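Local coordinates for protein 3-hydroxyacyl-CoA dehydrogenase (Burkholderia thailandensis, PDB 4XGN) that binds NAD and, as a short-chain dehydrogenase, probably catalyses the NAD-dependent interconversion of 3-hydroxyacyl-CoA and 3-ketoacyl-CoA thioesters, at residues T115-V118 with N119-T123; G122-N125 with M126-A130; M176-P179 with I180-L184. All coordinates share one frame; numbering follows the deposited sequence. Where two conformers were deposited one is given.

Contact 1 of 3, residues T115-V118 with N119-T123; sequences TITV and NLIGT. With NAD (nicotinamide-adenine-dinucleotide), chain I.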
ATOM      1  N   THR A 115      18.822 -15.958  -2.990  1.00 11.91           N
ATOM      2  CA  THR A 115      17.683 -15.563  -2.125  1.00 11.63           C
ATOM      3  C   THR A 115      16.388 -15.550  -2.909  1.00 11.10           C
ATOM      4  O   THR A 115      15.336 -16.039  -2.465  1.00 10.69           O
ATOM      5  CB  THR A 115      17.961 -14.170  -1.533  1.00 11.78           C
ATOM      6  OG1 THR A 115      19.181 -14.238  -0.795  1.00 12.31           O
ATOM      7  CG2 THR A 115      16.815 -13.715  -0.607  1.00 11.56           C
ATOM      8  N   ILE A 116      16.451 -14.931  -4.081  1.00 10.93           N
ATOM      9  CA  ILE A 116      15.308 -14.877  -4.985  0.50 10.67           C
ATOM     10  C   ILE A 116      14.879 -16.291  -5.410  1.00 10.93           C
ATOM     11  O   ILE A 116      13.674 -16.583  -5.484  1.00 10.77           O
ATOM     12  CB  ILE A 116      15.594 -13.956  -6.196  0.50 10.63           C
ATOM     13  CG1 ILE A 116      15.159 -12.538  -5.874  0.50 10.37           C
ATOM     14  CG2 ILE A 116      14.851 -14.393  -7.453  0.50 10.63           C
ATOM     15  CD1 ILE A 116      15.854 -11.853  -4.706  0.50 10.36           C
ATOM     16  N   THR A 117      15.853 -17.141  -5.688  1.00 11.14           N
ATOM     17  CA  THR A 117      15.553 -18.508  -6.135  1.00 11.41           C
ATOM     18  C   THR A 117      14.846 -19.355  -5.084  1.00 11.34           C
ATOM     19  O   THR A 117      13.825 -20.003  -5.381  1.00 11.37           O
ATOM     20  CB  THR A 117      16.793 -19.197  -6.729  1.00 11.93           C
ATOM     21  OG1 THR A 117      17.197 -18.440  -7.869  1.00 12.00           O
ATOM     22  CG2 THR A 117      16.472 -20.621  -7.110  1.00 12.23           C
ATOM     23  N   VAL A 118      15.323 -19.307  -3.850  1.00 11.18           N
ATOM     24  CA  VAL A 118      14.660 -20.049  -2.814  1.00 11.17           C
ATOM     25  C   VAL A 118      13.325 -19.460  -2.446  1.00 10.90           C
ATOM     26  O   VAL A 118      12.327 -20.169  -2.379  1.00 10.73           O
ATOM     27  CB  VAL A 118      15.532 -20.183  -1.568  1.00 11.50           C
ATOM     28  CG1 VAL A 118      14.801 -20.866  -0.439  1.00 11.48           C
ATOM     29  CG2 VAL A 118      16.795 -20.955  -1.921  1.00 12.01           C
ATOM     30  N   ASN A 119      13.305 -18.143  -2.186  1.00 10.49           N
ATOM     31  CA  ASN A 119      12.155 -17.528  -1.565  1.00 10.32           C
ATOM     32  C   ASN A 119      11.024 -17.263  -2.519  1.00 10.11           C
ATOM     33  O   ASN A 119       9.872 -17.357  -2.124  1.00 10.14           O
ATOM     34  CB  ASN A 119      12.573 -16.210  -0.914  1.00 10.32           C
ATOM     35  CG  ASN A 119      13.474 -16.385   0.299  1.00 10.46           C
ATOM     36  OD1 ASN A 119      13.804 -17.510   0.714  1.00 10.77           O
ATOM     37  ND2 ASN A 119      13.838 -15.271   0.910  1.00 10.49           N
ATOM     38  N   LEU A 120      11.346 -16.881  -3.754  1.00  9.96           N
ATOM     39  CA  LEU A 120      10.351 -16.437  -4.692  1.00  9.85           C
ATOM     40  C   LEU A 120      10.096 -17.500  -5.744  1.00  9.92           C
ATOM     41  O   LEU A 120       8.973 -17.968  -5.877  1.00  9.94           O
ATOM     42  CB  LEU A 120      10.757 -15.066  -5.282  1.00  9.80           C
ATOM     43  CG  LEU A 120       9.827 -14.473  -6.343  1.00  9.79           C
ATOM     44  CD1 LEU A 120       8.368 -14.424  -5.903  1.00  9.71           C
ATOM     45  CD2 LEU A 120      10.320 -13.112  -6.767  1.00  9.74           C
ATOM     46  N   ILE A 121      11.126 -17.871  -6.503  1.00  9.97           N
ATOM     47  CA  ILE A 121      10.969 -18.890  -7.537  1.00 10.15           C
ATOM     48  C   ILE A 121      10.486 -20.188  -6.863  1.00 10.19           C
ATOM     49  O   ILE A 121       9.577 -20.852  -7.383  1.00 10.25           O
ATOM     50  CB  ILE A 121      12.248 -19.080  -8.363  1.00 10.42           C
ATOM     51  CG1 ILE A 121      12.554 -17.767  -9.111  1.00 10.31           C
ATOM     52  CG2 ILE A 121      12.082 -20.269  -9.316  1.00 10.76           C
ATOM     53  CD1 ILE A 121      13.844 -17.798  -9.880  1.00 10.64           C
ATOM     54  N   GLY A 122      11.116 -20.534  -5.727  1.00 10.24           N
ATOM     55  CA  GLY A 122      10.771 -21.730  -4.959  1.00 10.42           C
ATOM     56  C   GLY A 122       9.331 -21.734  -4.510  1.00 10.40           C
ATOM     57  O   GLY A 122       8.652 -22.764  -4.623  1.00 10.79           O
ATOM     58  N   THR A 123       8.858 -20.601  -3.993  1.00 10.12           N
ATOM     59  CA  THR A 123       7.444 -20.515  -3.583  1.00 10.17           C
ATOM     60  C   THR A 123       6.509 -20.686  -4.800  1.00 10.20           C
ATOM     61  O   THR A 123       5.539 -21.446  -4.725  1.00 10.45           O
ATOM     62  CB  THR A 123       7.173 -19.234  -2.793  1.00  9.90           C
ATOM     63  OG1 THR A 123       7.673 -19.424  -1.454  1.00 10.09           O
ATOM     64  CG2 THR A 123       5.653 -18.905  -2.722  1.00  9.84           C
TER
HETATM   65  PA  NAD I 300      13.728 -21.517   9.738  1.00 13.16           P
HETATM   66  O1A NAD I 300      15.124 -21.307   9.271  1.00 13.48           O
HETATM   67  O2A NAD I 300      13.529 -21.986  11.146  1.00 13.99           O
HETATM   68  O5B NAD I 300      12.938 -22.510   8.758  1.00 13.10           O
HETATM   69  C5B NAD I 300      13.094 -22.437   7.357  1.00 12.72           C
HETATM   70  C4B NAD I 300      13.046 -23.861   6.776  1.00 12.82           C
HETATM   71  O4B NAD I 300      13.220 -23.652   5.470  1.00 12.80           O
HETATM   72  C3B NAD I 300      14.253 -24.713   7.247  1.00 13.17           C
HETATM   73  O3B NAD I 300      13.903 -25.890   7.898  1.00 13.23           O
HETATM   74  C2B NAD I 300      14.990 -24.867   5.904  1.00 13.10           C
HETATM   75  O2B NAD I 300      15.849 -26.065   5.916  1.00 13.51           O
HETATM   76  C1B NAD I 300      14.058 -24.806   4.956  1.00 12.81           C
HETATM   77  N9A NAD I 300      14.579 -24.419   3.681  1.00 12.49           N
HETATM   78  C8A NAD I 300      15.503 -23.456   3.369  1.00 12.52           C
HETATM   79  N7A NAD I 300      15.759 -23.480   2.020  1.00 12.14           N
HETATM   80  C5A NAD I 300      14.966 -24.432   1.547  1.00 12.29           C
HETATM   81  C6A NAD I 300      14.783 -24.883   0.266  1.00 12.24           C
HETATM   82  N6A NAD I 300      15.457 -24.487  -0.928  1.00 12.13           N
HETATM   83  N1A NAD I 300      13.900 -25.870   0.045  1.00 12.40           N
HETATM   84  C2A NAD I 300      13.185 -26.432   1.067  1.00 12.62           C
HETATM   85  N3A NAD I 300      13.347 -25.975   2.344  1.00 12.60           N
HETATM   86  C4A NAD I 300      14.257 -24.996   2.543  1.00 12.38           C
HETATM   87  O3  NAD I 300      13.131 -20.035   9.567  1.00 12.94           O
HETATM   88  PN  NAD I 300      11.574 -19.612   9.792  1.00 13.10           P
HETATM   89  O1N NAD I 300      11.614 -18.440  10.716  1.00 12.94           O
HETATM   90  O2N NAD I 300      10.648 -20.735  10.235  1.00 13.35           O
HETATM   91  O5D NAD I 300      11.145 -19.097   8.317  1.00 12.82           O
HETATM   92  C5D NAD I 300       9.914 -19.477   7.704  1.00 12.65           C
HETATM   93  C4D NAD I 300       9.444 -18.486   6.709  1.00 12.31           C
HETATM   94  O4D NAD I 300       9.117 -17.369   7.427  1.00 12.52           O
HETATM   95  C3D NAD I 300      10.558 -18.059   5.720  1.00 12.36           C
HETATM   96  O3D NAD I 300      10.060 -17.836   4.473  1.00 12.37           O
HETATM   97  C2D NAD I 300      11.031 -16.747   6.406  1.00 12.26           C
HETATM   98  O2D NAD I 300      11.784 -15.880   5.440  1.00 11.95           O
HETATM   99  C1D NAD I 300       9.912 -16.185   6.811  1.00 12.11           C
HETATM  100  N1N NAD I 300       9.964 -15.178   7.865  1.00 12.18           N
HETATM  101  C2N NAD I 300      10.551 -15.394   9.090  1.00 12.54           C
HETATM  102  C3N NAD I 300      10.584 -14.414  10.074  1.00 12.79           C
HETATM  103  C7N NAD I 300      11.259 -14.594  11.400  1.00 13.35           C
HETATM  104  O7N NAD I 300      11.449 -13.626  12.098  1.00 13.64           O
HETATM  105  N7N NAD I 300      11.631 -15.888  11.851  1.00 13.60           N
HETATM  106  C4N NAD I 300       9.968 -13.174   9.794  1.00 12.57           C
HETATM  107  C5N NAD I 300       9.349 -12.970   8.588  1.00 12.26           C
HETATM  108  C6N NAD I 300       9.338 -13.963   7.632  1.00 11.98           C
HETATM  109  O   HOH W   1       9.947 -20.756  -0.838  1.00 10.76           O

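Contact 2 of 3, residues G122-N125 with M126-A130; sequences GTFN and MIRVA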
ATOM      1  N   GLY A 122      11.116 -20.534  -5.727  1.00 10.24           N
ATOM      2  CA  GLY A 122      10.771 -21.730  -4.959  1.00 10.42           C
ATOM      3  C   GLY A 122       9.331 -21.734  -4.510  1.00 10.40           C
ATOM      4  O   GLY A 122       8.652 -22.764  -4.623  1.00 10.79           O
ATOM      5  N   THR A 123       8.858 -20.601  -3.993  1.00 10.12           N
ATOM      6  CA  THR A 123       7.444 -20.515  -3.583  1.00 10.17           C
ATOM      7  C   THR A 123       6.509 -20.686  -4.800  1.00 10.20           C
ATOM      8  O   THR A 123       5.539 -21.446  -4.725  1.00 10.45           O
ATOM      9  CB  THR A 123       7.173 -19.234  -2.793  1.00  9.90           C
ATOM     10  OG1 THR A 123       7.673 -19.424  -1.454  1.00 10.09           O
ATOM     11  CG2 THR A 123       5.653 -18.905  -2.722  1.00  9.84           C
ATOM     12  N   PHE A 124       6.814 -20.036  -5.912  1.00  9.98           N
ATOM     13  CA  PHE A 124       6.006 -20.213  -7.103  1.00 10.22           C
ATOM     14  C   PHE A 124       6.014 -21.662  -7.626  1.00 10.61           C
ATOM     15  O   PHE A 124       4.971 -22.166  -8.038  1.00 10.77           O
ATOM     16  CB  PHE A 124       6.403 -19.279  -8.253  1.00 10.13           C
ATOM     17  CG  PHE A 124       5.468 -19.391  -9.426  1.00 10.34           C
ATOM     18  CD1 PHE A 124       4.203 -18.827  -9.348  1.00 10.24           C
ATOM     19  CD2 PHE A 124       5.799 -20.143 -10.554  1.00 10.55           C
ATOM     20  CE1 PHE A 124       3.308 -18.956 -10.381  1.00 10.47           C
ATOM     21  CE2 PHE A 124       4.923 -20.260 -11.607  1.00 10.88           C
ATOM     22  CZ  PHE A 124       3.659 -19.643 -11.533  1.00 10.82           C
ATOM     23  N   ASN A 125       7.164 -22.309  -7.570  1.00 10.67           N
ATOM     24  CA  ASN A 125       7.298 -23.676  -8.052  1.00 11.17           C
ATOM     25  C   ASN A 125       6.355 -24.598  -7.278  1.00 11.45           C
ATOM     26  O   ASN A 125       5.648 -25.442  -7.863  1.00 11.80           O
ATOM     27  CB  ASN A 125       8.753 -24.139  -7.911  1.00 11.35           C
ATOM     28  CG  ASN A 125       9.019 -25.492  -8.508  1.00 11.82           C
ATOM     29  OD1 ASN A 125       8.450 -25.871  -9.531  1.00 12.23           O
ATOM     30  ND2 ASN A 125       9.886 -26.246  -7.865  1.00 12.06           N
ATOM     31  N   MET A 126       6.311 -24.401  -5.964  1.00 11.41           N
ATOM     32  CA  MET A 126       5.458 -25.229  -5.141  1.00 11.78           C
ATOM     33  C   MET A 126       4.009 -24.882  -5.440  1.00 11.77           C
ATOM     34  O   MET A 126       3.191 -25.772  -5.554  1.00 12.02           O
ATOM     35  CB  MET A 126       5.760 -25.011  -3.679  1.00 11.84           C
ATOM     36  CG  MET A 126       7.137 -25.483  -3.275  1.00 12.17           C
ATOM     37  SD  MET A 126       7.582 -27.210  -3.572  1.00 13.11           S
ATOM     38  CE  MET A 126       6.302 -28.118  -2.766  1.00 13.49           C
ATOM     39  N   ILE A 127       3.684 -23.601  -5.587  1.00 11.36           N
ATOM     40  CA  ILE A 127       2.294 -23.212  -5.879  1.00 11.59           C
ATOM     41  C   ILE A 127       1.778 -23.835  -7.172  1.00 12.01           C
ATOM     42  O   ILE A 127       0.687 -24.384  -7.191  1.00 12.34           O
ATOM     43  CB  ILE A 127       2.146 -21.667  -5.928  1.00 11.20           C
ATOM     44  CG1 ILE A 127       2.328 -21.048  -4.513  1.00 10.92           C
ATOM     45  CG2 ILE A 127       0.845 -21.225  -6.601  1.00 11.31           C
ATOM     46  CD1 ILE A 127       2.396 -19.539  -4.499  1.00 10.62           C
ATOM     47  N   ARG A 128       2.558 -23.786  -8.235  1.00 12.03           N
ATOM     48  CA  ARG A 128       2.038 -24.192  -9.519  1.00 12.50           C
ATOM     49  C   ARG A 128       1.761 -25.701  -9.523  1.00 13.01           C
ATOM     50  O   ARG A 128       0.768 -26.136 -10.098  1.00 13.46           O
ATOM     51  CB  ARG A 128       3.013 -23.760 -10.627  1.00 12.69           C
ATOM     52  CG  ARG A 128       4.293 -24.573 -10.704  1.00 12.85           C
ATOM     53  CD  ARG A 128       5.414 -23.961 -11.537  1.00 12.88           C
ATOM     54  NE  ARG A 128       6.477 -24.954 -11.468  1.00 13.08           N
ATOM     55  CZ  ARG A 128       6.590 -26.011 -12.283  1.00 13.63           C
ATOM     56  NH1 ARG A 128       5.888 -26.116 -13.403  1.00 13.92           N
ATOM     57  NH2 ARG A 128       7.461 -26.966 -11.979  1.00 14.00           N
ATOM     58  N   VAL A 129       2.623 -26.471  -8.855  1.00 12.99           N
ATOM     59  CA  VAL A 129       2.487 -27.903  -8.832  1.00 13.70           C
ATOM     60  C   VAL A 129       1.348 -28.328  -7.891  1.00 13.80           C
ATOM     61  O   VAL A 129       0.483 -29.190  -8.242  1.00 14.39           O
ATOM     62  CB  VAL A 129       3.833 -28.595  -8.495  1.00 13.73           C
ATOM     63  CG1 VAL A 129       3.657 -30.110  -8.464  1.00 14.34           C
ATOM     64  CG2 VAL A 129       4.910 -28.246  -9.533  1.00 13.74           C
ATOM     65  N   ALA A 130       1.344 -27.754  -6.684  1.00 13.39           N
ATOM     66  CA  ALA A 130       0.243 -27.987  -5.757  1.00 13.53           C
ATOM     67  C   ALA A 130      -1.122 -27.532  -6.297  1.00 13.77           C
ATOM     68  O   ALA A 130      -2.115 -28.233  -6.110  1.00 14.08           O
ATOM     69  CB  ALA A 130       0.520 -27.353  -4.410  1.00 13.24           C
TER

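Contact 3 of 3, residues M176-P179 with I180-L184; sequences MTLP and IARDL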
ATOM      1  N   MET A 176       2.593 -11.261  -6.025  1.00 10.50           N
ATOM      2  CA  MET A 176       1.985 -12.280  -6.866  1.00 10.67           C
ATOM      3  C   MET A 176       0.749 -12.900  -6.263  1.00 10.41           C
ATOM      4  O   MET A 176       0.036 -13.631  -6.957  1.00 10.73           O
ATOM      5  CB  MET A 176       2.987 -13.357  -7.317  1.00 11.15           C
ATOM      6  CG  MET A 176       3.369 -14.358  -6.304  1.00 11.10           C
ATOM      7  SD  MET A 176       4.703 -15.430  -6.992  1.00 11.60           S
ATOM      8  CE  MET A 176       4.873 -16.582  -5.654  1.00 11.78           C
ATOM      9  N   THR A 177       0.437 -12.568  -5.016  1.00  9.83           N
ATOM     10  CA  THR A 177      -0.748 -13.112  -4.379  1.00  9.99           C
ATOM     11  C   THR A 177      -2.008 -12.857  -5.208  1.00 10.14           C
ATOM     12  O   THR A 177      -2.853 -13.766  -5.433  1.00 10.49           O
ATOM     13  CB  THR A 177      -0.945 -12.573  -2.934  1.00  9.83           C
ATOM     14  OG1 THR A 177       0.271 -12.627  -2.206  1.00 10.17           O
ATOM     15  CG2 THR A 177      -2.011 -13.379  -2.178  1.00  9.90           C
ATOM     16  N   LEU A 178      -2.196 -11.612  -5.630  1.00  9.90           N
ATOM     17  CA  LEU A 178      -3.424 -11.247  -6.359  1.00 10.00           C
ATOM     18  C   LEU A 178      -3.567 -11.894  -7.743  1.00 10.09           C
ATOM     19  O   LEU A 178      -4.590 -12.515  -8.004  1.00 10.19           O
ATOM     20  CB  LEU A 178      -3.583  -9.717  -6.430  1.00  9.98           C
ATOM     21  CG  LEU A 178      -4.826  -9.218  -7.193  1.00 10.30           C
ATOM     22  CD1 LEU A 178      -6.123  -9.650  -6.563  1.00 10.61           C
ATOM     23  CD2 LEU A 178      -4.791  -7.709  -7.366  1.00 10.30           C
ATOM     24  N   PRO A 179      -2.530 -11.845  -8.611  1.00 10.06           N
ATOM     25  CA  PRO A 179      -2.700 -12.543  -9.894  1.00 10.38           C
ATOM     26  C   PRO A 179      -2.883 -14.035  -9.741  1.00 10.62           C
ATOM     27  O   PRO A 179      -3.589 -14.615 -10.553  1.00 10.80           O
ATOM     28  CB  PRO A 179      -1.415 -12.219 -10.682  1.00 10.30           C
ATOM     29  CG  PRO A 179      -0.456 -11.697  -9.664  1.00 10.02           C
ATOM     30  CD  PRO A 179      -1.299 -11.027  -8.609  1.00  9.88           C
ATOM     31  N   ILE A 180      -2.243 -14.649  -8.744  1.00 10.61           N
ATOM     32  CA  ILE A 180      -2.394 -16.106  -8.587  1.00 11.04           C
ATOM     33  C   ILE A 180      -3.807 -16.413  -8.079  1.00 11.31           C
ATOM     34  O   ILE A 180      -4.441 -17.347  -8.577  1.00 11.93           O
ATOM     35  CB  ILE A 180      -1.325 -16.701  -7.679  1.00 11.00           C
ATOM     36  CG1 ILE A 180       0.044 -16.489  -8.322  1.00 11.04           C
ATOM     37  CG2 ILE A 180      -1.570 -18.197  -7.437  1.00 11.37           C
ATOM     38  CD1 ILE A 180       1.161 -16.993  -7.481  1.00 11.04           C
ATOM     39  N   ALA A 181      -4.324 -15.599  -7.157  1.00 11.17           N
ATOM     40  CA  ALA A 181      -5.725 -15.730  -6.762  1.00 11.41           C
ATOM     41  C   ALA A 181      -6.656 -15.569  -7.967  1.00 11.75           C
ATOM     42  O   ALA A 181      -7.634 -16.318  -8.141  1.00 12.15           O
ATOM     43  CB  ALA A 181      -6.075 -14.726  -5.700  1.00 11.03           C
ATOM     44  N   ARG A 182      -6.360 -14.609  -8.820  1.00 11.51           N
ATOM     45  CA  ARG A 182      -7.151 -14.425 -10.004  1.00 12.00           C
ATOM     46  C   ARG A 182      -7.069 -15.632 -10.967  1.00 12.56           C
ATOM     47  O   ARG A 182      -8.128 -16.057 -11.477  1.00 13.40           O
ATOM     48  CB  ARG A 182      -6.799 -13.125 -10.716  1.00 11.76           C
ATOM     49  CG  ARG A 182      -7.203 -11.904  -9.910  1.00 11.49           C
ATOM     50  CD  ARG A 182      -6.530 -10.635 -10.399  1.00 11.34           C
ATOM     51  NE  ARG A 182      -7.267  -9.456  -9.982  1.00 11.21           N
ATOM     52  CZ  ARG A 182      -7.048  -8.209 -10.388  1.00 11.05           C
ATOM     53  NH1 ARG A 182      -6.039  -7.893 -11.172  1.00 10.86           N
ATOM     54  NH2 ARG A 182      -7.856  -7.249  -9.973  1.00 11.11           N
ATOM     55  N   ASP A 183      -5.865 -16.149 -11.186  1.00 12.75           N
ATOM     56  CA  ASP A 183      -5.607 -17.325 -12.019  1.00 13.45           C
ATOM     57  C   ASP A 183      -6.390 -18.534 -11.532  1.00 13.93           C
ATOM     58  O   ASP A 183      -6.895 -19.302 -12.352  1.00 14.50           O
ATOM     59  CB  ASP A 183      -4.127 -17.756 -11.935  1.00 13.57           C
ATOM     60  CG  ASP A 183      -3.233 -17.031 -12.872  1.00 13.75           C
ATOM     61  OD1 ASP A 183      -3.707 -16.202 -13.686  1.00 14.58           O
ATOM     62  OD2 ASP A 183      -2.018 -17.229 -12.745  1.00 14.05           O
ATOM     63  N   LEU A 184      -6.456 -18.703 -10.203  1.00 13.72           N
ATOM     64  CA  LEU A 184      -7.017 -19.908  -9.592  1.00 14.08           C
ATOM     65  C   LEU A 184      -8.456 -19.774  -9.162  1.00 14.82           C
ATOM     66  O   LEU A 184      -9.042 -20.753  -8.628  1.00 14.77           O
ATOM     67  CB  LEU A 184      -6.126 -20.342  -8.436  1.00 13.63           C
ATOM     68  CG  LEU A 184      -4.697 -20.686  -8.818  1.00 13.16           C
ATOM     69  CD1 LEU A 184      -3.879 -21.116  -7.626  1.00 12.91           C
ATOM     70  CD2 LEU A 184      -4.606 -21.723  -9.939  1.00 13.73           C
TER

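Contact 1 of 3, residues T115-V118 with N119-T123
With chi1 of Asn-119 at -69°, its CG lies beside the backbone N and the amide folds back toward the preceding turn; Thr-115, at -59°, swings CG2 anti to its own N and toward that amide. CG2 of Thr-115 thus lies 3.7 Å from ND2 of Asn-119, a methyl against an amide whose polar bonds are made to others: ND2 donates to Ile-94 O and Ser-169 OG, tying this helix to a loop and to helix 164-184. Asparagine suits the place because a short, flat amide can serve two acceptors inside a buried setting. The hydroxyl of Thr-115 is satisfied by Leu-111 O, one turn back. From Asn-119 to Ile-121, helix 109-135 widens into a pi-type turn, consistent with the break in helix geometry described at the asparagine of this helix in other short-chain dehydrogenases of the Rossmann fold. Ile-116 O takes two donors, Leu-120 N at 2.9 Å from above the carbonyl plane and Ile-121 N at 3.0 Å within it. Gly-122 N then reaches Thr-117 O at 2.8 Å, five residues back, though that bond is bent, with an N-H...O angle of 136°. Having no side chain, Gly-122 brings CA to 3.4 Å from Val-118 O in a CA-H...O contact. A water also reaches that carbonyl, donating to Val-118 O at 2.9 Å and accepting from Thr-123 OG1 at 2.7 Å. The branched Val-118 turns CG1 to 3.7 Å from N6A of the NAD adenine, an apolar wall for the cofactor, while Ile-116 and Leu-120 pack on their own counterparts in the second subunit.

Contact 2 of 3, residues G122-N125 with M126-A130
Asn-125 and Arg-128, three residues apart on helix 109-135, are joined side-on, the arginine using NE and NH2 on a single amide oxygen. Each nitrogen stands 2.9 Å from Asn-125 OD1, but the two approach differently: NE comes in on a lone pair in the carbonyl plane, whereas NH2 lies nearly along the C=O axis. Amide and guanidinium are almost coplanar, 6° apart, and the oxygen lies in the guanidinium plane. Arg-128 gets there by taking the crowded position at chi1, 73°, with CG between backbone N and carbonyl carbon, and then running extended to NE. Asn-125 meets it with CG anti to its N (chi1 -174°), carrying the amide toward the following turn. Its ND2 donates to Val-66 O, so the amide cannot easily flip.

Phe-124 borders the aliphatic part of the arginine. Its CE2 is 3.7 Å from Arg-128 CD, the methylene approaching the ring obliquely, and Val-129 CG2 lies 3.7 Å above one guanidinium face, toward the rim. The large flat ring also serves the interface with the second subunit, stacking on Phe-112 of the second subunit and meeting His-107 of that subunit edge-to-face. On the sheet-facing part of the helix, Thr-123 CG2 touches Ile-127 CD1 at 3.8 Å, beta-branched side chains that fit against Asn-90 and Ser-150, on strands 85-90 and 146-151. Met-126 CG, set beside its own backbone N, comes to 3.4 Å from Gly-122 O, and the further bends lead the thioether away from the turn before.

Arg-128 NH2 also makes a salt bridge to Glu-69 and NH1 reaches His-107 O of the second subunit; a buried guanidinium with neutral and anionic partners should keep its positive charge, its plane fixed where the subunits meet.

Contact 3 of 3, residues M176-P179 with I180-L184
Pro-179 O accepts from Asp-183 N at 2.8 Å with an N-H...O angle of 159°, an ordinary alpha-helical bond close to the C-terminal end of helix 164-184. Proline can accept but not donate, since its N carries no hydrogen, and the helix is kinked there: the nitrogens of Leu-178 and Pro-179 have no bond to the preceding turn. Normal spacing then resumes, with Ile-180 N bonding Met-176 O at 3.1 Å and Arg-182 N bonding Leu-178 O at 2.9 Å.

Leu-178 and Arg-182 meet one turn apart. Leucine CD2 sits 3.8 Å from Arg-182 CZ, over the centre of one guanidinium face, while CD1 comes to 3.6 Å from NE. A branched, apolar tip suits that face, because the polar N-H groups point outward in the plane; NH1 is held by Gly-159 O and Met-257 O of the second subunit. In short-chain dehydrogenases this helix and helix 109-135 pack against their counterparts in a four-helix dimer interface. Asp-183 ties the helix to non-helical segments of the second subunit, OD2 to Thr-100 OG1 and OD1 to Gly-162 N of that subunit. The third subunit packs on Leu-178, Ala-181 and Arg-182.

Turned inward instead, Met-176 lies alongside Ile-180, both pointing the same way. With chi1 at 76° and an extended chain beyond, the thioether passes CD1 of the isoleucine, which is 3.6 Å from Met-176 CG. The long, unbranched methionine reaches helix 109-135, and the beta-branched Ile-180 packs on Val-191 of the neighbouring strand.

How the contacts relate
Contacts 1 and 2 are overlapping stretches of helix 109-135, their centres about 10 Å apart, sharing Gly-122 and Thr-123. Contact 3 comes later in the chain on helix 164-184, with its centre about 17 Å from that of contact 1 and 13 Å from that of contact 2. Between the two helices in sequence runs strand 146-151, part of the parallel Rossmann sheet. Met-176 bridges the helices: its CE lies 3.8 Å from Thr-123 CG2, and its SD 4.0 Å from Leu-120 CD1. Ile-180 meets Phe-124 and Ile-127. All three contacts touch the second subunit, so the helix pair lies along that interface, and contact 1, through Val-118, also borders the NAD.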